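Local structure of Cys-Gly metallodipeptidase DUG1 (Saccharomyces cerevisiae, 4G1P) at residues K403-L408 / L472-E477; V193-I198 / N396-A401. The protein hydrolyses the dipeptide Cys-Gly as a homodimeric metallopeptidase of the M20 family and serves as the catalytic component of the glutathione-degrading complex. One frame throughout, in Å; residues are numbered along the deposited sequence.

Contact 1. Residues K403-L408 / L472-E477; sequences KKATKL and LQYYSE
Tyr474 reaches from 472-477 onto 403-408 and meets that segment along one side of its ring. The backbone N of Ala405 lies in the plane of the ring, at its edge, 3.6 Å from Tyr474 CD2. CB of Lys404 approaches obliquely, 3.7 Å from the same CD2, while the rest of that lysine runs extended away from the contact. Farther out, CD2 of Leu408 stands 3.4 Å from Tyr474 OH, and the two side chains cross at about a right angle. No hydrogen bond spans the segments, so the evidence is for van der Waals contact. The tyrosine CG sits anti to its carbonyl carbon (chi1 -72°), which sends the ring across to the other helix.

The two helices, 397-410 and 458-477, both belong to the alpha/beta catalytic domain and run roughly antiparallel here: their local axes make 141° and approach to 9.3 Å. The nearest backbone pair is Ala405 and Tyr474, their CA atoms 7.2 Å apart. With an alanine at Tyr474, Lys404 CB and Leu408 CD2 would probably lose their shared partner, leaving a gap between the helices.

Outside this pair, Leu408 also packs on Ala470 of helix 458-477 and on Phe9 of helix 5-14, whereas Tyr474 extends its contacts to Ala401 and Ser2.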
ATOM      1  N   LYS A 403      27.426  34.274   5.490  1.00 19.37           N
ATOM      2  CA  LYS A 403      26.572  35.449   5.318  1.00 23.24           C
ATOM      3  C   LYS A 403      27.145  36.397   4.266  1.00 21.11           C
ATOM      4  O   LYS A 403      26.432  36.826   3.360  1.00 21.52           O
ATOM      5  CB  LYS A 403      26.363  36.181   6.647  1.00 24.35           C
ATOM      6  CG  LYS A 403      25.491  37.398   6.537  1.00 25.35           C
ATOM      7  CD  LYS A 403      25.488  38.207   7.822  1.00 31.72           C
ATOM      8  CE  LYS A 403      24.531  39.393   7.696  1.00 44.51           C
ATOM      9  NZ  LYS A 403      24.758  40.454   8.721  1.00 42.76           N
ATOM     10  N   LYS A 404      28.434  36.713   4.377  1.00 21.53           N
ATOM     11  CA  LYS A 404      29.078  37.595   3.395  1.00 24.34           C
ATOM     12  C   LYS A 404      29.074  36.962   2.001  1.00 23.52           C
ATOM     13  O   LYS A 404      28.845  37.639   0.997  1.00 23.81           O
ATOM     14  CB  LYS A 404      30.510  37.960   3.807  1.00 23.37           C
ATOM     15  CG  LYS A 404      30.626  38.558   5.202  1.00 32.16           C
ATOM     16  CD  LYS A 404      32.071  38.946   5.539  1.00 40.63           C
ATOM     17  CE  LYS A 404      32.212  39.341   7.016  1.00 45.66           C
ATOM     18  NZ  LYS A 404      33.585  39.822   7.364  1.00 43.83           N
ATOM     19  N   ALA A 405      29.319  35.660   1.946  1.00 21.56           N
ATOM     20  CA  ALA A 405      29.232  34.927   0.688  1.00 20.54           C
ATOM     21  C   ALA A 405      27.843  35.065   0.052  1.00 18.25           C
ATOM     22  O   ALA A 405      27.723  35.419  -1.109  1.00 18.77           O
ATOM     23  CB  ALA A 405      29.588  33.482   0.906  1.00 20.60           C
ATOM     24  N   THR A 406      26.795  34.823   0.825  1.00 19.92           N
ATOM     25  CA  THR A 406      25.437  34.951   0.298  1.00 23.59           C
ATOM     26  C   THR A 406      25.170  36.362  -0.192  1.00 24.32           C
ATOM     27  O   THR A 406      24.626  36.572  -1.280  1.00 21.74           O
ATOM     28  CB  THR A 406      24.392  34.611   1.361  1.00 20.33           C
ATOM     29  OG1 THR A 406      24.622  33.282   1.834  1.00 19.52           O
ATOM     30  CG2 THR A 406      23.008  34.709   0.780  1.00 18.34           C
ATOM     31  N   LYS A 407      25.561  37.329   0.634  1.00 27.59           N
ATOM     32  CA  LYS A 407      25.353  38.734   0.320  1.00 29.07           C
ATOM     33  C   LYS A 407      26.024  39.059  -1.003  1.00 25.56           C
ATOM     34  O   LYS A 407      25.446  39.718  -1.863  1.00 30.42           O
ATOM     35  CB  LYS A 407      25.891  39.620   1.447  1.00 28.73           C
ATOM     36  CG  LYS A 407      25.918  41.108   1.123  1.00 27.88           C
ATOM     37  CD  LYS A 407      24.535  41.659   0.828  1.00 32.83           C
ATOM     38  CE  LYS A 407      24.532  43.193   0.873  1.00 37.01           C
ATOM     39  NZ  LYS A 407      24.962  43.741   2.209  1.00 38.38           N
ATOM     40  N   LEU A 408      27.236  38.556  -1.168  1.00 20.17           N
ATOM     41  CA  LEU A 408      27.999  38.786  -2.379  1.00 20.62           C
ATOM     42  C   LEU A 408      27.291  38.284  -3.624  1.00 26.69           C
ATOM     43  O   LEU A 408      27.264  38.979  -4.631  1.00 34.19           O
ATOM     44  CB  LEU A 408      29.352  38.098  -2.269  1.00 23.21           C
ATOM     45  CG  LEU A 408      30.231  38.190  -3.504  1.00 22.65           C
ATOM     46  CD1 LEU A 408      30.539  39.657  -3.781  1.00 23.34           C
ATOM     47  CD2 LEU A 408      31.504  37.390  -3.281  1.00 19.23           C
ATOM     48  N   LEU A 472      33.941  29.327   1.335  1.00 17.07           N
ATOM     49  CA  LEU A 472      35.247  28.735   1.629  1.00 18.02           C
ATOM     50  C   LEU A 472      36.347  29.808   1.645  1.00 21.42           C
ATOM     51  O   LEU A 472      37.242  29.790   2.483  1.00 20.57           O
ATOM     52  CB  LEU A 472      35.601  27.611   0.642  1.00 15.52           C
ATOM     53  CG  LEU A 472      34.740  26.339   0.681  1.00 20.05           C
ATOM     54  CD1 LEU A 472      35.065  25.414  -0.477  1.00 19.01           C
ATOM     55  CD2 LEU A 472      34.915  25.594   1.989  1.00 19.39           C
ATOM     56  N   GLN A 473      36.266  30.745   0.713  1.00 21.25           N
ATOM     57  CA  GLN A 473      37.254  31.793   0.623  1.00 21.32           C
ATOM     58  C   GLN A 473      37.219  32.682   1.862  1.00 23.58           C
ATOM     59  O   GLN A 473      38.257  32.927   2.495  1.00 23.46           O
ATOM     60  CB  GLN A 473      37.024  32.630  -0.634  1.00 22.62           C
ATOM     61  CG  GLN A 473      38.029  33.760  -0.796  1.00 27.52           C
ATOM     62  CD  GLN A 473      39.462  33.258  -0.846  1.00 27.02           C
ATOM     63  OE1 GLN A 473      39.799  32.389  -1.643  1.00 26.73           O
ATOM     64  NE2 GLN A 473      40.307  33.802   0.012  1.00 26.12           N
ATOM     65  N   TYR A 474      36.031  33.163   2.212  1.00 20.59           N
ATOM     66  CA  TYR A 474      35.913  34.071   3.341  1.00 20.44           C
ATOM     67  C   TYR A 474      36.260  33.384   4.649  1.00 24.43           C
ATOM     68  O   TYR A 474      36.936  33.966   5.506  1.00 27.55           O
ATOM     69  CB  TYR A 474      34.522  34.666   3.434  1.00 19.40           C
ATOM     70  CG  TYR A 474      34.229  35.680   2.369  1.00 22.33           C
ATOM     71  CD1 TYR A 474      35.255  36.382   1.746  1.00 25.45           C
ATOM     72  CD2 TYR A 474      32.925  35.928   1.972  1.00 23.38           C
ATOM     73  CE1 TYR A 474      34.978  37.317   0.750  1.00 26.77           C
ATOM     74  CE2 TYR A 474      32.637  36.851   0.989  1.00 24.61           C
ATOM     75  CZ  TYR A 474      33.661  37.544   0.381  1.00 28.00           C
ATOM     76  OH  TYR A 474      33.350  38.455  -0.604  1.00 30.11           O
ATOM     77  N   TYR A 475      35.791  32.153   4.808  1.00 22.45           N
ATOM     78  CA  TYR A 475      36.110  31.403   6.003  1.00 22.13           C
ATOM     79  C   TYR A 475      37.628  31.313   6.168  1.00 26.04           C
ATOM     80  O   TYR A 475      38.151  31.539   7.265  1.00 30.62           O
ATOM     81  CB  TYR A 475      35.452  30.018   6.006  1.00 20.44           C
ATOM     82  CG  TYR A 475      35.821  29.223   7.230  1.00 22.61           C
ATOM     83  CD1 TYR A 475      35.294  29.546   8.470  1.00 21.08           C
ATOM     84  CD2 TYR A 475      36.738  28.184   7.159  1.00 25.45           C
ATOM     85  CE1 TYR A 475      35.646  28.843   9.596  1.00 21.74           C
ATOM     86  CE2 TYR A 475      37.096  27.472   8.286  1.00 23.27           C
ATOM     87  CZ  TYR A 475      36.544  27.810   9.498  1.00 23.31           C
ATOM     88  OH  TYR A 475      36.891  27.107  10.619  1.00 28.81           O
ATOM     89  N   SER A 476      38.336  31.034   5.076  1.00 24.06           N
ATOM     90  CA  SER A 476      39.799  30.953   5.121  1.00 26.61           C
ATOM     91  C   SER A 476      40.442  32.266   5.578  1.00 30.17           C
ATOM     92  O   SER A 476      41.564  32.266   6.083  1.00 29.78           O
ATOM     93  CB  SER A 476      40.372  30.567   3.756  1.00 24.46           C
ATOM     94  OG  SER A 476      40.311  31.654   2.852  1.00 21.93           O
ATOM     95  N   GLU A 477      39.736  33.378   5.394  1.00 28.74           N
ATOM     96  CA  GLU A 477      40.270  34.684   5.779  1.00 29.73           C
ATOM     97  C   GLU A 477      39.905  35.102   7.204  1.00 31.39           C
ATOM     98  O   GLU A 477      40.628  35.873   7.815  1.00 38.17           O
ATOM     99  CB  GLU A 477      39.851  35.768   4.785  1.00 23.32           C
ATOM    100  CG  GLU A 477      40.413  35.581   3.392  1.00 22.24           C
ATOM    101  CD  GLU A 477      39.659  36.395   2.352  1.00 29.59           C
ATOM    102  OE1 GLU A 477      38.780  37.195   2.735  1.00 31.77           O
ATOM    103  OE2 GLU A 477      39.937  36.235   1.145  1.00 35.80           O
TER

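Contact 2. Residues V193-I198 / N396-A401; sequences VDAVCI and NAQFTA
Ala195 and Gln398 mark the closest backbone approach, their CA atoms 7.8 Å apart, where strand 195-198 and helix segment 397-401 pass with axes 10.4 Å apart at closest and 47° between their directions. Gln398 bridges this separation with a side chain extended beyond CG. Its CG is anti to the carbonyl carbon (chi1 -80°), and the chain passes over the methyl of Ala195: CB of Ala195 is 3.6 Å from Gln398 CD and 3.3 Å from Gln398 NE2. A methyl at Ala195 is consistent with the amide lying against the strand.

At the end of the chain, Gln398 NE2 donates to Val196 O over 3.2 Å. The N-H...O angle is 154°, and the acceptor lies close to the plane of the glutamine amide. The donor stands well above the Val196 carbonyl plane, not on a lone pair. Cys197 CB lies 4.2 Å from Gln398 OE1.

Both ends of the buried amide have further partners: OE1 accepts from Tyr471 OH, and NE2 also bonds Ser436 OG. These bonds account for both polar atoms and oppose rotation of the amide. Two residues before Gln398, Asn396 is the N-cap of the helix, its OD1 accepting from Phe399 N at 3.0 Å.

Strand 195-198 lies between parallel strands 96-102 and 437-439 of a mixed sheet. The contact is thus helix-on-sheet packing in the alpha/beta catalytic domain of an M20 metallopeptidase, with a buried glutamine joining the layers.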
ATOM      1  N   VAL A 193      40.070  18.394  11.398  1.00 30.54           N
ATOM      2  CA  VAL A 193      38.942  19.178  10.913  1.00 29.80           C
ATOM      3  C   VAL A 193      38.700  20.428  11.754  1.00 27.58           C
ATOM      4  O   VAL A 193      38.687  20.363  12.980  1.00 31.65           O
ATOM      5  CB  VAL A 193      37.657  18.328  10.843  1.00 27.21           C
ATOM      6  CG1 VAL A 193      36.490  19.188  10.460  1.00 22.26           C
ATOM      7  CG2 VAL A 193      37.824  17.197   9.844  1.00 23.38           C
ATOM      8  N   ASP A 194      38.511  21.565  11.093  1.00 22.21           N
ATOM      9  CA  ASP A 194      38.261  22.814  11.801  1.00 27.27           C
ATOM     10  C   ASP A 194      36.803  23.257  11.762  1.00 28.99           C
ATOM     11  O   ASP A 194      36.394  24.155  12.502  1.00 25.82           O
ATOM     12  CB  ASP A 194      39.151  23.925  11.245  1.00 25.71           C
ATOM     13  CG  ASP A 194      40.608  23.605  11.387  1.00 28.50           C
ATOM     14  OD1 ASP A 194      41.024  23.254  12.509  1.00 35.64           O
ATOM     15  OD2 ASP A 194      41.331  23.669  10.374  1.00 30.64           O
ATOM     16  N   ALA A 195      36.019  22.630  10.899  1.00 26.35           N
ATOM     17  CA  ALA A 195      34.671  23.103  10.654  1.00 24.37           C
ATOM     18  C   ALA A 195      33.980  22.115   9.756  1.00 22.94           C
ATOM     19  O   ALA A 195      34.629  21.409   8.986  1.00 21.04           O
ATOM     20  CB  ALA A 195      34.694  24.482  10.000  1.00 19.33           C
ATOM     21  N   VAL A 196      32.659  22.070   9.867  1.00 21.43           N
ATOM     22  CA  VAL A 196      31.853  21.206   9.035  1.00 19.26           C
ATOM     23  C   VAL A 196      30.757  22.014   8.353  1.00 22.55           C
ATOM     24  O   VAL A 196      30.054  22.801   8.999  1.00 20.15           O
ATOM     25  CB  VAL A 196      31.247  20.066   9.850  1.00 23.02           C
ATOM     26  CG1 VAL A 196      30.199  19.308   9.026  1.00 20.93           C
ATOM     27  CG2 VAL A 196      32.347  19.136  10.332  1.00 22.10           C
ATOM     28  N   CYS A 197      30.638  21.830   7.037  1.00 22.28           N
ATOM     29  CA  CYS A 197      29.558  22.426   6.268  1.00 18.47           C
ATOM     30  C   CYS A 197      28.666  21.358   5.628  1.00 21.83           C
ATOM     31  O   CYS A 197      29.152  20.340   5.117  1.00 22.07           O
ATOM     32  CB  CYS A 197      30.109  23.334   5.180  1.00 17.45           C
ATOM     33  SG  CYS A 197      28.790  24.279   4.449  1.00 20.52           S
ATOM     34  N   ILE A 198      27.359  21.588   5.656  1.00 19.33           N
ATOM     35  CA  ILE A 198      26.414  20.658   5.062  1.00 16.70           C
ATOM     36  C   ILE A 198      25.461  21.417   4.168  1.00 18.49           C
ATOM     37  O   ILE A 198      24.878  22.421   4.589  1.00 21.16           O
ATOM     38  CB  ILE A 198      25.583  19.935   6.129  1.00 16.85           C
ATOM     39  CG1 ILE A 198      26.446  18.966   6.921  1.00 19.34           C
ATOM     40  CG2 ILE A 198      24.443  19.165   5.489  1.00 17.48           C
ATOM     41  CD1 ILE A 198      25.712  18.350   8.110  1.00 17.81           C
ATOM     42  N   ASN A 396      28.831  32.470  14.944  1.00 26.50           N
ATOM     43  CA  ASN A 396      30.203  32.005  14.714  1.00 23.91           C
ATOM     44  C   ASN A 396      30.803  32.121  13.308  1.00 22.15           C
ATOM     45  O   ASN A 396      30.094  32.236  12.300  1.00 22.21           O
ATOM     46  CB  ASN A 396      30.262  30.477  14.825  1.00 28.59           C
ATOM     47  CG  ASN A 396      29.290  29.794  13.880  1.00 27.36           C
ATOM     48  OD1 ASN A 396      29.418  29.880  12.656  1.00 23.06           O
ATOM     49  ND2 ASN A 396      28.298  29.130  14.448  1.00 30.51           N
ATOM     50  N   ALA A 397      32.128  32.055  13.269  1.00 21.92           N
ATOM     51  CA  ALA A 397      32.928  32.351  12.087  1.00 22.14           C
ATOM     52  C   ALA A 397      32.252  31.878  10.799  1.00 22.55           C
ATOM     53  O   ALA A 397      32.184  32.619   9.821  1.00 18.94           O
ATOM     54  CB  ALA A 397      34.321  31.728  12.226  1.00 19.24           C
ATOM     55  N   GLN A 398      31.736  30.648  10.816  1.00 24.02           N
ATOM     56  CA  GLN A 398      31.177  30.030   9.609  1.00 22.57           C
ATOM     57  C   GLN A 398      29.980  30.775   9.046  1.00 21.26           C
ATOM     58  O   GLN A 398      29.930  31.046   7.850  1.00 22.53           O
ATOM     59  CB  GLN A 398      30.820  28.560   9.842  1.00 21.90           C
ATOM     60  CG  GLN A 398      32.011  27.614   9.762  1.00 21.55           C
ATOM     61  CD  GLN A 398      31.596  26.215   9.361  1.00 24.15           C
ATOM     62  OE1 GLN A 398      31.324  25.951   8.189  1.00 22.09           O
ATOM     63  NE2 GLN A 398      31.523  25.316  10.331  1.00 22.97           N
ATOM     64  N   PHE A 399      29.026  31.108   9.907  1.00 21.64           N
ATOM     65  CA  PHE A 399      27.839  31.847   9.483  1.00 21.98           C
ATOM     66  C   PHE A 399      28.200  33.248   8.978  1.00 20.35           C
ATOM     67  O   PHE A 399      27.613  33.748   8.030  1.00 21.03           O
ATOM     68  CB  PHE A 399      26.801  31.916  10.614  1.00 22.88           C
ATOM     69  CG  PHE A 399      25.994  30.653  10.783  1.00 19.90           C
ATOM     70  CD1 PHE A 399      24.890  30.407   9.986  1.00 24.23           C
ATOM     71  CD2 PHE A 399      26.330  29.722  11.744  1.00 23.88           C
ATOM     72  CE1 PHE A 399      24.137  29.240  10.130  1.00 22.74           C
ATOM     73  CE2 PHE A 399      25.580  28.561  11.910  1.00 24.56           C
ATOM     74  CZ  PHE A 399      24.481  28.319  11.092  1.00 22.27           C
ATOM     75  N   THR A 400      29.181  33.873   9.611  1.00 20.69           N
ATOM     76  CA  THR A 400      29.641  35.173   9.156  1.00 21.42           C
ATOM     77  C   THR A 400      30.219  35.058   7.762  1.00 17.33           C
ATOM     78  O   THR A 400      29.835  35.791   6.853  1.00 15.93           O
ATOM     79  CB  THR A 400      30.700  35.728  10.093  1.00 26.09           C
ATOM     80  OG1 THR A 400      30.183  35.734  11.430  1.00 27.54           O
ATOM     81  CG2 THR A 400      31.072  37.126   9.680  1.00 22.44           C
ATOM     82  N   ALA A 401      31.137  34.116   7.599  1.00 18.26           N
ATOM     83  CA  ALA A 401      31.701  33.810   6.289  1.00 19.61           C
ATOM     84  C   ALA A 401      30.595  33.521   5.268  1.00 20.22           C
ATOM     85  O   ALA A 401      30.596  34.084   4.167  1.00 17.42           O
ATOM     86  CB  ALA A 401      32.667  32.634   6.382  1.00 18.39           C
TER

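In the fold
Contacts 1 and 2 lie in series along the chain, with centres about 10 Å apart, and share helix 397-410: its first turns face the strand of contact 2, and its later part meets helix 458-477 in contact 1. Tyr475 touches both. Its OH is 3.5 Å from Ala195 CB, and its N is 3.5 Å from Ala401 CB, so helix 458-477 touches both the strand and the shared helix. Contact 1 lies away from the annotated sites. Contact 2 comes nearer: the side chain of Cys197 is about 9 Å from that of Asp200, a zinc ligand, and about 14 Å from a bound zinc ion.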